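Local coordinates for DUF4974 domain-containing protein (Parabacteroides distasonis, PDB 4M0N) that is of unproven function but probably acts as an anti-sigma factor that restrains a partner sigma factor, at residues A[30-33]-A[39-42]; A[68-73]-A[78-83]; A[87-92]-A[107-112]; A[116-121]-A[131-136]; A[216-219]-A[224-227]. The protein carries 1 engineered substitution. One frame throughout, in Å; residues are numbered along the deposited sequence.

Interaction 1 (A[30-33]-A[39-42])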
# COMPACT_ATOMS: atom_id res chain seq x y z
N HIS A 30 4.39 2.93 -12.07
CA HIS A 30 3.10 2.26 -11.86
C HIS A 30 2.80 1.39 -13.06
O HIS A 30 3.39 1.53 -14.15
CB HIS A 30 1.90 3.20 -11.85
CG HIS A 30 1.82 4.13 -10.69
ND1 HIS A 30 0.93 5.18 -10.67
CD2 HIS A 30 2.52 4.20 -9.54
CE1 HIS A 30 1.08 5.86 -9.56
NE2 HIS A 30 2.05 5.29 -8.85
N LYS A 31 1.80 0.54 -12.89
CA LYS A 31 1.25 -0.20 -14.00
C LYS A 31 -0.24 -0.32 -13.77
O LYS A 31 -0.75 -0.22 -12.64
CB LYS A 31 1.85 -1.59 -14.17
CG LYS A 31 3.34 -1.65 -14.52
CD LYS A 31 3.72 -1.23 -15.93
CE LYS A 31 5.23 -1.37 -16.12
NZ LYS A 31 5.73 -2.77 -15.86
N GLN A 32 -0.95 -0.47 -14.87
CA GLN A 32 -2.39 -0.68 -14.82
C GLN A 32 -2.63 -1.83 -15.73
O GLN A 32 -2.08 -1.89 -16.85
CB GLN A 32 -3.20 0.56 -15.22
CG GLN A 32 -4.72 0.39 -15.04
CD GLN A 32 -5.55 1.54 -15.59
OE1 GLN A 32 -5.24 2.72 -15.37
NE2 GLN A 32 -6.62 1.22 -16.32
N VAL A 33 -3.43 -2.77 -15.27
CA VAL A 33 -3.75 -3.92 -16.07
C VAL A 33 -5.22 -4.26 -15.94
O VAL A 33 -5.83 -4.08 -14.89
CB VAL A 33 -2.87 -5.13 -15.73
CG1 VAL A 33 -3.15 -5.63 -14.34
CG2 VAL A 33 -3.06 -6.27 -16.73
N THR A 39 -11.73 -6.97 -14.43
CA THR A 39 -11.24 -6.28 -13.26
C THR A 39 -10.03 -5.43 -13.62
O THR A 39 -9.12 -5.89 -14.30
CB THR A 39 -10.87 -7.32 -12.17
OG1 THR A 39 -12.08 -7.90 -11.66
CG2 THR A 39 -10.04 -6.66 -11.04
N VAL A 40 -10.00 -4.19 -13.14
CA VAL A 40 -8.90 -3.29 -13.39
C VAL A 40 -8.04 -3.29 -12.13
O VAL A 40 -8.57 -3.15 -11.01
CB VAL A 40 -9.38 -1.86 -13.65
CG1 VAL A 40 -8.20 -0.90 -13.78
CG2 VAL A 40 -10.18 -1.84 -14.93
N VAL A 41 -6.75 -3.47 -12.31
CA VAL A 41 -5.83 -3.42 -11.22
C VAL A 41 -4.77 -2.35 -11.50
O VAL A 41 -4.14 -2.36 -12.57
CB VAL A 41 -5.08 -4.77 -11.03
CG1 VAL A 41 -4.26 -4.72 -9.75
CG2 VAL A 41 -6.06 -5.97 -11.04
N HIS A 42 -4.61 -1.44 -10.56
CA HIS A 42 -3.51 -0.46 -10.59
C HIS A 42 -2.45 -0.94 -9.61
O HIS A 42 -2.77 -1.20 -8.44
CB HIS A 42 -3.98 0.88 -10.10
CG HIS A 42 -4.88 1.60 -11.05
ND1 HIS A 42 -6.21 1.27 -11.23
CD2 HIS A 42 -4.66 2.70 -11.81
CE1 HIS A 42 -6.75 2.10 -12.09
NE2 HIS A 42 -5.84 2.99 -12.46
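Val33 and Val41 exchange two backbone hydrogen bonds as an antiparallel hydrogen-bonded pair. Val33 N donates to Val41 O at 2.8 Å; the return bond from Val41 N to Val33 O is nearly straight, at 176°. Gln32 and His42 form the next, non-hydrogen-bonded pair. Strands 31-34 and 40-43 form a beta hairpin at one end of an antiparallel sheet, strand 31-34 outermost within the chain.

The Gln32 and His42 side chains rise on one face of this hairpin. Gln32 has CG anti to the backbone N (chi1 -175°). This sets Gln32 CG over the centre of the His42 imidazole, a CH-pi contact 3.9 Å from the ring centroid. Gln32 OE1 comes within 3.0 Å of His42 NE2, but the angle is too poor for a hydrogen bond. The amide and ring planes stand 39° apart. An alanine in place of His42 would probably take the support from under Gln32 and let its amide turn.

On the other face, Val33 CG1 touches Val41 CB at 3.9 Å, and both valines pack against Met49.

Backbone bonds therefore set the pairing. Gln32-His42 adds aliphatic-aromatic packing, and the valines add an apolar contact on the face turned to strand 48-51.

Interaction 2 (A[68-73]-A[78-83])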
# COMPACT_ATOMS: atom_id res chain seq x y z
N ALA A 68 -1.65 -2.68 -4.50
CA ALA A 68 -2.47 -2.58 -5.69
C ALA A 68 -3.87 -2.16 -5.32
O ALA A 68 -4.36 -2.50 -4.25
CB ALA A 68 -2.53 -3.93 -6.41
N PHE A 69 -4.48 -1.42 -6.24
CA PHE A 69 -5.90 -1.04 -6.12
C PHE A 69 -6.65 -1.88 -7.15
O PHE A 69 -6.36 -1.82 -8.36
CB PHE A 69 -6.06 0.44 -6.40
CG PHE A 69 -7.48 0.90 -6.26
CD1 PHE A 69 -8.06 0.96 -5.01
CD2 PHE A 69 -8.22 1.17 -7.37
CE1 PHE A 69 -9.39 1.35 -4.86
CE2 PHE A 69 -9.55 1.56 -7.23
CZ PHE A 69 -10.12 1.64 -5.99
N PHE A 70 -7.65 -2.61 -6.66
CA PHE A 70 -8.50 -3.46 -7.44
C PHE A 70 -9.90 -2.87 -7.61
O PHE A 70 -10.53 -2.48 -6.63
CB PHE A 70 -8.64 -4.80 -6.73
CG PHE A 70 -7.37 -5.54 -6.60
CD1 PHE A 70 -6.50 -5.25 -5.56
CD2 PHE A 70 -7.03 -6.53 -7.51
CE1 PHE A 70 -5.30 -5.92 -5.46
CE2 PHE A 70 -5.84 -7.20 -7.42
CZ PHE A 70 -4.97 -6.89 -6.39
N ASN A 71 -10.38 -2.80 -8.84
CA ASN A 71 -11.78 -2.49 -9.07
C ASN A 71 -12.38 -3.74 -9.69
O ASN A 71 -12.28 -3.95 -10.90
CB ASN A 71 -11.93 -1.28 -9.98
CG ASN A 71 -13.37 -0.83 -10.13
OD1 ASN A 71 -14.28 -1.56 -9.82
ND2 ASN A 71 -13.56 0.36 -10.65
N VAL A 72 -12.94 -4.58 -8.83
CA VAL A 72 -13.40 -5.90 -9.22
C VAL A 72 -14.78 -5.92 -9.84
O VAL A 72 -15.74 -5.51 -9.23
CB VAL A 72 -13.35 -6.89 -8.04
CG1 VAL A 72 -13.91 -8.26 -8.47
CG2 VAL A 72 -11.92 -7.04 -7.56
N MET A 73 -14.83 -6.43 -11.08
CA MET A 73 -16.07 -6.69 -11.79
C MET A 73 -16.96 -7.67 -11.03
O MET A 73 -16.53 -8.74 -10.64
CB MET A 73 -15.72 -7.24 -13.17
CG MET A 73 -15.42 -6.16 -14.20
SD MET A 73 -16.91 -5.33 -14.83
CE MET A 73 -18.07 -6.66 -14.87
N LYS A 78 -18.78 -16.05 -8.64
CA LYS A 78 -17.36 -16.33 -8.76
C LYS A 78 -16.59 -15.30 -7.92
O LYS A 78 -16.26 -14.22 -8.40
CB LYS A 78 -16.95 -16.26 -10.23
CG LYS A 78 -15.83 -17.20 -10.63
CD LYS A 78 -15.71 -17.24 -12.15
CE LYS A 78 -14.39 -17.84 -12.60
NZ LYS A 78 -14.25 -17.80 -14.09
N PRO A 79 -16.35 -15.62 -6.64
CA PRO A 79 -15.64 -14.67 -5.81
C PRO A 79 -14.26 -14.38 -6.38
O PRO A 79 -13.65 -15.24 -7.04
CB PRO A 79 -15.50 -15.39 -4.48
CG PRO A 79 -16.61 -16.39 -4.46
CD PRO A 79 -16.76 -16.82 -5.89
N PHE A 80 -13.78 -13.17 -6.12
CA PHE A 80 -12.45 -12.74 -6.51
C PHE A 80 -11.61 -12.73 -5.25
O PHE A 80 -12.05 -12.18 -4.26
CB PHE A 80 -12.54 -11.31 -7.06
CG PHE A 80 -11.29 -10.83 -7.71
CD1 PHE A 80 -10.22 -10.33 -6.95
CD2 PHE A 80 -11.17 -10.85 -9.10
CE1 PHE A 80 -9.07 -9.89 -7.58
CE2 PHE A 80 -10.01 -10.42 -9.72
CZ PHE A 80 -8.96 -9.93 -8.96
N ILE A 81 -10.44 -13.35 -5.30
CA ILE A 81 -9.56 -13.40 -4.13
C ILE A 81 -8.20 -12.80 -4.44
O ILE A 81 -7.50 -13.24 -5.38
CB ILE A 81 -9.39 -14.83 -3.61
CG1 ILE A 81 -10.74 -15.38 -3.14
CG2 ILE A 81 -8.35 -14.83 -2.48
CD1 ILE A 81 -10.68 -16.80 -2.61
N VAL A 82 -7.83 -11.80 -3.66
CA VAL A 82 -6.45 -11.31 -3.71
C VAL A 82 -5.72 -12.02 -2.57
O VAL A 82 -6.01 -11.79 -1.40
CB VAL A 82 -6.36 -9.80 -3.53
CG1 VAL A 82 -4.87 -9.39 -3.47
CG2 VAL A 82 -7.11 -9.07 -4.64
N ARG A 83 -4.79 -12.88 -2.93
CA ARG A 83 -4.04 -13.67 -1.97
C ARG A 83 -2.69 -13.03 -1.71
O ARG A 83 -1.83 -12.93 -2.60
CB ARG A 83 -3.85 -15.10 -2.46
CG ARG A 83 -2.96 -15.97 -1.56
CD ARG A 83 -3.30 -17.44 -1.77
NE ARG A 83 -4.65 -17.71 -1.33
CZ ARG A 83 -5.40 -18.73 -1.73
NH1 ARG A 83 -4.92 -19.64 -2.57
NH2 ARG A 83 -6.63 -18.86 -1.25
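Val82 CG2 sits over the centre of one face of the Phe70 ring, a CH-pi contact 3.5 Å from the Phe70 ring centroid and 12° off the normal. Phe70 and Val82 approach from opposite directions, one from each sheet. A second CH-pi contact lies beside it: Val72 CG2 is 3.9 Å from the Phe80 centroid, displaced toward the rim. Val72 CG1 touches Phe80 CB at 3.6 Å, and both methyls thus bear on the same phenylalanine. The two aromatic side chains cross at about a right angle, with Phe70 CD2 3.9 Å from Phe80 CE1. Phe80 has CG anti to the backbone N (chi1 -170°), which places its ring between Val72 and Phe70, with Val82 CG2 at its edge.

Further out, the ring of Phe96 meets that of Phe70 with the planes nearly aligned. Val91 packs on Val72 and Phe80, and Arg60 also lies against both. A serine at Phe70 would probably open a gap beneath Val82 CG2 and deprive the Phe80 ring of a neighbour.

Strands 68-72 and 80-83 belong to different sheets, with axes 9.8 Å apart. Their contact is wholly apolar. Dispersion and burial of methyls against rings join the two layers here.

Interaction 3 (A[87-92]-A[107-112])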
# COMPACT_ATOMS: atom_id res chain seq x y z
N ALA A 87 -2.97 -12.55 4.25
CA ALA A 87 -4.43 -12.54 4.20
C ALA A 87 -4.93 -12.79 2.83
O ALA A 87 -4.30 -12.42 1.84
CB ALA A 87 -4.96 -11.19 4.63
N ASP A 88 -6.11 -13.38 2.76
CA ASP A 88 -6.87 -13.34 1.54
C ASP A 88 -7.89 -12.23 1.63
O ASP A 88 -8.60 -12.10 2.63
CB ASP A 88 -7.64 -14.64 1.33
CG ASP A 88 -6.79 -15.81 0.86
OD1 ASP A 88 -5.63 -15.65 0.47
OD2 ASP A 88 -7.32 -16.96 0.80
N VAL A 89 -8.05 -11.48 0.54
CA VAL A 89 -9.10 -10.50 0.47
C VAL A 89 -10.10 -11.00 -0.56
O VAL A 89 -9.77 -11.15 -1.74
CB VAL A 89 -8.54 -9.13 0.07
CG1 VAL A 89 -9.66 -8.11 0.01
CG2 VAL A 89 -7.42 -8.74 1.02
N LYS A 90 -11.34 -11.21 -0.11
CA LYS A 90 -12.36 -11.89 -0.91
C LYS A 90 -13.54 -10.97 -1.18
O LYS A 90 -14.08 -10.36 -0.25
CB LYS A 90 -12.80 -13.09 -0.13
CG LYS A 90 -13.77 -14.00 -0.84
CD LYS A 90 -14.00 -15.23 0.03
CE LYS A 90 -14.84 -16.25 -0.71
NZ LYS A 90 -16.20 -15.72 -0.99
N VAL A 91 -13.91 -10.81 -2.45
CA VAL A 91 -15.03 -9.98 -2.77
C VAL A 91 -15.89 -10.65 -3.84
O VAL A 91 -15.43 -11.57 -4.54
CB VAL A 91 -14.65 -8.56 -3.26
CG1 VAL A 91 -13.69 -7.87 -2.29
CG2 VAL A 91 -14.09 -8.58 -4.67
N LEU A 92 -17.11 -10.15 -4.00
CA LEU A 92 -17.89 -10.46 -5.19
C LEU A 92 -17.80 -9.35 -6.23
O LEU A 92 -17.74 -9.59 -7.43
CB LEU A 92 -19.34 -10.70 -4.81
CG LEU A 92 -19.59 -11.74 -3.72
CD1 LEU A 92 -21.10 -11.84 -3.51
CD2 LEU A 92 -19.02 -13.09 -4.09
N MET A 107 0.60 -4.01 6.93
CA MET A 107 -0.22 -4.34 5.78
C MET A 107 -1.61 -3.75 6.02
O MET A 107 -2.06 -3.69 7.14
CB MET A 107 -0.27 -5.86 5.66
CG MET A 107 -1.16 -6.42 4.60
SD MET A 107 -2.83 -6.81 5.15
CE MET A 107 -3.29 -7.73 3.68
N ALA A 108 -2.22 -3.22 4.98
CA ALA A 108 -3.54 -2.62 5.13
C ALA A 108 -4.42 -2.85 3.94
O ALA A 108 -3.98 -2.75 2.77
CB ALA A 108 -3.46 -1.12 5.38
N VAL A 109 -5.69 -3.13 4.23
CA VAL A 109 -6.74 -3.25 3.23
C VAL A 109 -7.78 -2.17 3.50
O VAL A 109 -8.24 -2.02 4.62
CB VAL A 109 -7.41 -4.64 3.30
CG1 VAL A 109 -8.56 -4.75 2.31
CG2 VAL A 109 -6.36 -5.73 3.08
N SER A 110 -8.08 -1.40 2.46
CA SER A 110 -8.92 -0.19 2.59
C SER A 110 -9.96 -0.22 1.50
O SER A 110 -9.63 -0.35 0.32
CB SER A 110 -8.07 1.06 2.43
OG SER A 110 -6.91 1.06 3.27
N VAL A 111 -11.23 -0.11 1.87
CA VAL A 111 -12.33 -0.30 0.93
C VAL A 111 -12.82 1.03 0.40
O VAL A 111 -13.10 1.94 1.16
CB VAL A 111 -13.53 -1.03 1.59
CG1 VAL A 111 -14.63 -1.25 0.58
CG2 VAL A 111 -13.08 -2.33 2.22
N ARG A 112 -12.86 1.15 -0.92
CA ARG A 112 -13.40 2.34 -1.56
C ARG A 112 -14.89 2.20 -1.87
O ARG A 112 -15.69 3.08 -1.56
CB ARG A 112 -12.64 2.63 -2.83
CG ARG A 112 -13.08 3.90 -3.53
CD ARG A 112 -12.22 5.06 -3.07
NE ARG A 112 -12.46 6.29 -3.81
CZ ARG A 112 -13.45 7.15 -3.58
NH1 ARG A 112 -14.33 6.96 -2.61
NH2 ARG A 112 -13.55 8.24 -4.34
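Met107 reaches Ala87 by a bend in its side chain. CG is anti to the backbone N (chi1 175°), and the chain then turns at chi2 (-93°). This swings the terminal methyl toward the facing sheet, where Met107 CE lies 4.0 Å from Ala87 CB. Val89 and Val109 have matching first torsions. In each, CG2 stands opposite the carbonyl carbon, beside the backbone N. The two side chains meet tip to tip, with Val89 CG2 3.8 Å from Val109 CG2.

The backbones stay well apart, at 8.1 Å between the CA atoms of Val89 and Val109. Methionine spans the longer distance between the CA atoms of Ala87 and Met107, 9.4 Å, where its partner offers just a methyl. All four residues are buried.

Neighbours from both sheets complete the layer. Phe96 and Val116 lie against Val89, Met120 touches Ala87, and Ala100 touches Met107. Outside this layer, Asp88 points away from the contact and forms a salt bridge with Arg83.

The chain turns a corner at Arg112 and passes from the sheet of strand 107-111 to that of strand 116-120, next to strand 88-91. Two sheets meeting through apolar side chains in this way are the hallmark of a beta-sandwich, here in the FecR region.

Interaction 4 (A[116-121]-A[131-136]). With EDO (1,2-ethanediol), chain C.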
# COMPACT_ATOMS: atom_id res chain seq x y z
N VAL A 116 -16.03 -6.09 1.35
CA VAL A 116 -14.83 -6.87 1.25
C VAL A 116 -14.67 -7.75 2.49
O VAL A 116 -14.89 -7.30 3.62
CB VAL A 116 -13.63 -5.90 1.17
CG1 VAL A 116 -12.34 -6.63 1.20
CG2 VAL A 116 -13.76 -5.03 -0.09
N GLU A 117 -14.29 -9.01 2.28
CA GLU A 117 -13.98 -9.91 3.41
C GLU A 117 -12.47 -10.12 3.47
O GLU A 117 -11.86 -10.42 2.47
CB GLU A 117 -14.66 -11.27 3.24
CG GLU A 117 -14.43 -12.24 4.38
CD GLU A 117 -15.22 -13.54 4.25
OE1 GLU A 117 -16.46 -13.48 4.17
OE2 GLU A 117 -14.60 -14.62 4.25
N VAL A 118 -11.89 -9.98 4.65
CA VAL A 118 -10.48 -10.20 4.83
C VAL A 118 -10.31 -11.41 5.72
O VAL A 118 -10.68 -11.41 6.90
CB VAL A 118 -9.81 -8.98 5.47
CG1 VAL A 118 -8.32 -9.23 5.63
CG2 VAL A 118 -10.06 -7.73 4.61
N ASP A 119 -9.69 -12.45 5.16
CA ASP A 119 -9.55 -13.70 5.84
C ASP A 119 -8.09 -13.88 6.21
O ASP A 119 -7.21 -13.93 5.35
CB ASP A 119 -9.95 -14.85 4.93
CG ASP A 119 -11.37 -14.77 4.47
OD1 ASP A 119 -12.25 -14.41 5.28
OD2 ASP A 119 -11.63 -15.09 3.28
N MET A 120 -7.85 -14.02 7.51
CA MET A 120 -6.52 -14.21 8.09
C MET A 120 -6.60 -15.50 8.91
O MET A 120 -7.68 -16.01 9.19
CB MET A 120 -6.14 -12.99 8.96
CG MET A 120 -5.91 -11.68 8.19
SD MET A 120 -6.20 -10.19 9.14
CE MET A 120 -7.99 -10.21 9.37
N PRO A 121 -5.45 -16.06 9.28
CA PRO A 121 -5.45 -17.36 9.93
C PRO A 121 -6.42 -17.45 11.12
O PRO A 121 -7.20 -18.41 11.25
CB PRO A 121 -3.99 -17.51 10.38
CG PRO A 121 -3.23 -16.75 9.34
CD PRO A 121 -4.08 -15.55 9.05
N GLU A 131 -13.70 1.89 5.56
CA GLU A 131 -13.15 1.10 6.64
C GLU A 131 -11.86 0.46 6.16
O GLU A 131 -11.62 0.29 4.96
CB GLU A 131 -14.16 0.02 7.06
CG GLU A 131 -15.47 0.59 7.56
CD GLU A 131 -16.34 -0.48 8.22
OE1 GLU A 131 -16.39 -1.62 7.68
OE2 GLU A 131 -16.96 -0.17 9.27
N GLN A 132 -11.01 0.13 7.12
CA GLN A 132 -9.70 -0.37 6.84
C GLN A 132 -9.31 -1.37 7.90
O GLN A 132 -9.73 -1.24 9.03
CB GLN A 132 -8.75 0.84 6.90
CG GLN A 132 -7.28 0.63 6.82
CD GLN A 132 -6.55 1.94 6.90
OE1 GLN A 132 -6.43 2.58 7.97
NE2 GLN A 132 -6.07 2.36 5.77
N ILE A 133 -8.49 -2.33 7.51
CA ILE A 133 -7.81 -3.21 8.46
C ILE A 133 -6.31 -3.00 8.29
O ILE A 133 -5.80 -2.91 7.16
CB ILE A 133 -8.15 -4.68 8.20
CG1 ILE A 133 -9.59 -4.95 8.66
CG2 ILE A 133 -7.16 -5.62 8.88
CD1 ILE A 133 -10.10 -6.23 8.07
N ILE A 134 -5.63 -2.84 9.42
CA ILE A 134 -4.19 -2.71 9.45
C ILE A 134 -3.69 -3.93 10.19
O ILE A 134 -4.09 -4.17 11.34
CB ILE A 134 -3.72 -1.41 10.13
CG1 ILE A 134 -4.36 -0.18 9.43
CG2 ILE A 134 -2.18 -1.35 10.13
CD1 ILE A 134 -3.95 1.18 10.01
N VAL A 135 -2.79 -4.68 9.56
CA VAL A 135 -2.09 -5.79 10.20
C VAL A 135 -0.66 -5.39 10.47
O VAL A 135 0.04 -4.90 9.58
CB VAL A 135 -2.11 -7.06 9.32
CG1 VAL A 135 -1.23 -8.17 9.89
CG2 VAL A 135 -3.53 -7.55 9.15
N ASN A 136 -0.20 -5.61 11.68
CA ASN A 136 1.18 -5.32 11.99
C ASN A 136 1.97 -6.64 11.83
O ASN A 136 1.78 -7.62 12.55
CB ASN A 136 1.24 -4.70 13.38
CG ASN A 136 2.60 -4.14 13.72
OD1 ASN A 136 3.61 -4.81 13.55
ND2 ASN A 136 2.63 -2.92 14.20
C1 EDO C . -1.69 -2.53 14.53
O1 EDO C . -0.46 -2.36 15.25
C2 EDO C . -1.84 -1.42 13.50
O2 EDO C . -1.66 -0.14 14.10
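Val118 and Ile133 face each other across the interior of the N-terminal beta-sandwich, one from each sheet. Their side chains meet tip to tip. Ile133 CD1 lies 3.8 Å from Val118 CG2 and just as far from Val118 CB. Ile133 has two deposited conformers, and this contact holds for the one described. Its CG1 is opposite the carbonyl carbon (chi1 -73°), which sends CD1 toward the other sheet.

Further along the strands, Met120 and Val135, both partly exposed, slide past each other in opposite directions. The touching atoms are Met120 SD and Val135 CG2, 3.8 Å apart. Met120 bends at chi3 (-69°), and its sulfur rather than its methyl meets the valine.

Val109 packs beside Val118, while Met125, Leu127 and Ile142 close round Ile133. The other face of strand 131-136 holds a molecule of 1,2-ethanediol, probably from the crystallisation liquor. Ile134 CG2 touches C2 of the diol at 3.4 Å. Asn136 ND2 gives O1 of the diol a weak hydrogen bond of 3.3 Å, and Glu141 also binds it.

Between the strands, methyl and thioether groups meet without any polar bond. The contact rests on van der Waals packing, buried at Val118-Ile133 and partly open at Met120-Val135.

Interaction 5 (A[216-219]-A[224-227])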
# COMPACT_ATOMS: atom_id res chain seq x y z
N ILE A 216 13.11 16.74 11.54
CA ILE A 216 13.99 15.81 10.83
C ILE A 216 14.63 16.51 9.62
O ILE A 216 13.93 17.10 8.80
CB ILE A 216 13.21 14.57 10.38
CG1 ILE A 216 12.75 13.76 11.60
CG2 ILE A 216 14.05 13.67 9.46
CD1 ILE A 216 11.62 12.82 11.29
N ARG A 217 15.96 16.49 9.54
CA ARG A 217 16.67 17.04 8.39
C ARG A 217 17.12 15.91 7.48
O ARG A 217 17.08 14.73 7.85
CB ARG A 217 17.89 17.86 8.82
CG ARG A 217 17.53 19.21 9.42
CD ARG A 217 18.77 20.01 9.83
NE ARG A 217 18.41 20.98 10.87
CZ ARG A 217 17.92 22.20 10.65
NH1 ARG A 217 17.74 22.66 9.42
NH2 ARG A 217 17.60 22.97 11.69
N TYR A 218 17.53 16.27 6.27
CA TYR A 218 18.08 15.31 5.33
C TYR A 218 19.30 15.86 4.60
O TYR A 218 19.38 17.05 4.34
CB TYR A 218 17.01 14.92 4.31
CG TYR A 218 16.55 16.06 3.43
CD1 TYR A 218 15.60 16.98 3.89
CD2 TYR A 218 17.06 16.22 2.15
CE1 TYR A 218 15.17 18.01 3.09
CE2 TYR A 218 16.64 17.25 1.34
CZ TYR A 218 15.69 18.14 1.81
OH TYR A 218 15.27 19.18 1.00
N ARG A 219 20.26 14.98 4.30
CA ARG A 219 21.34 15.31 3.37
C ARG A 219 21.60 14.21 2.35
O ARG A 219 21.41 13.02 2.64
CB ARG A 219 22.63 15.63 4.13
CG ARG A 219 23.14 14.50 5.00
CD ARG A 219 24.33 14.91 5.85
NE ARG A 219 24.18 14.38 7.21
CZ ARG A 219 24.35 13.11 7.56
NH1 ARG A 219 24.70 12.19 6.66
NH2 ARG A 219 24.17 12.76 8.83
N ARG A 224 22.47 8.16 -1.87
CA ARG A 224 21.85 7.87 -0.59
C ARG A 224 21.33 9.18 -0.03
O ARG A 224 22.05 10.18 -0.05
CB ARG A 224 22.90 7.26 0.35
CG ARG A 224 22.35 6.30 1.38
CD ARG A 224 23.46 5.84 2.32
NE ARG A 224 23.21 4.50 2.87
CZ ARG A 224 24.02 3.86 3.71
NH1 ARG A 224 25.16 4.42 4.12
NH2 ARG A 224 23.69 2.65 4.15
N ILE A 225 20.08 9.20 0.43
CA ILE A 225 19.62 10.27 1.29
C ILE A 225 19.59 9.73 2.71
O ILE A 225 19.03 8.66 2.96
CB ILE A 225 18.23 10.82 0.91
CG1 ILE A 225 18.30 11.50 -0.45
CG2 ILE A 225 17.74 11.81 1.95
CD1 ILE A 225 16.96 11.99 -0.95
N VAL A 226 20.18 10.49 3.63
CA VAL A 226 20.23 10.13 5.06
C VAL A 226 19.40 11.13 5.86
O VAL A 226 19.56 12.34 5.71
CB VAL A 226 21.67 10.15 5.59
CG1 VAL A 226 21.70 9.78 7.07
CG2 VAL A 226 22.56 9.22 4.76
N LEU A 227 18.50 10.62 6.70
CA LEU A 227 17.68 11.47 7.55
C LEU A 227 18.31 11.53 8.93
O LEU A 227 18.87 10.53 9.39
CB LEU A 227 16.25 10.93 7.68
CG LEU A 227 15.43 10.82 6.40
CD1 LEU A 227 13.98 10.43 6.69
CD2 LEU A 227 15.47 12.12 5.60
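Leu227 CD2 presses closely on Tyr218 CB, at 3.4 Å. Ile216 CG2 also touches this leucine, 3.9 Å from Leu227 CB. Ile225 CG2 completes the apolar cluster at 4.0 Å from Tyr218 CB. Tyr218 carries CG between the backbone N and the carbonyl carbon (chi1 64°). This lifts its ring away from strand 224-227 and toward helix 203-214. There the ring touches Leu207, and its hydroxyl is hydrogen-bonded to Asn208. Leu203 of the same helix packs on Ile225.

The backbones pair next to this cluster. Arg219 N donates to Val226 O at 3.1 Å, and Val226 N returns a bond of 3.0 Å to Arg219 O. Tyr218 and Leu227 form the adjoining non-hydrogen-bonded pair, in which Tyr218 CA makes a CA-H...O contact of 3.3 Å with Val226 O.

The polar edge lies on the other face. Arg219 and Val226 run side by side, pointing the same way. The arginine chain bends at chi3 and brings the guanidinium obliquely beside the valine, with Arg219 NH1 3.8 Å from Val226 CB. Glu221 forms a salt bridge with this group, and Tyr228 offers it a cation-pi contact.

The two strands form a beta-hairpin in the FecR C-terminal region. Strand 182-184 joins on the far side of strand 224-228, parallel to it. Helix 203-214 covers the Tyr218 face, giving a small two-layer alpha/beta arrangement of helix on sheet.

Interactions 1 to 4 lie in the N-terminal beta-sandwich, which contains the FecR family region; interaction 5 lies in the C-terminal region. Strands 40-43 and 67-72 are neighbours in one sheet and join interactions 1 and 2, whose centres are 11 Å apart. Interactions 2, 3 and 4 follow along the interior between the sheets. Centres 2 and 3 are 8 Å apart, and 3 and 4 are 6 Å apart. Interaction 5 sits about 33 Å from interaction 1, centre to centre. Gly46, seen to bind magnesium although the ion is not bound to this chain here, is about 9 Å from the Lys31 side chain. A magnesium ion is about 12 Å from that side chain.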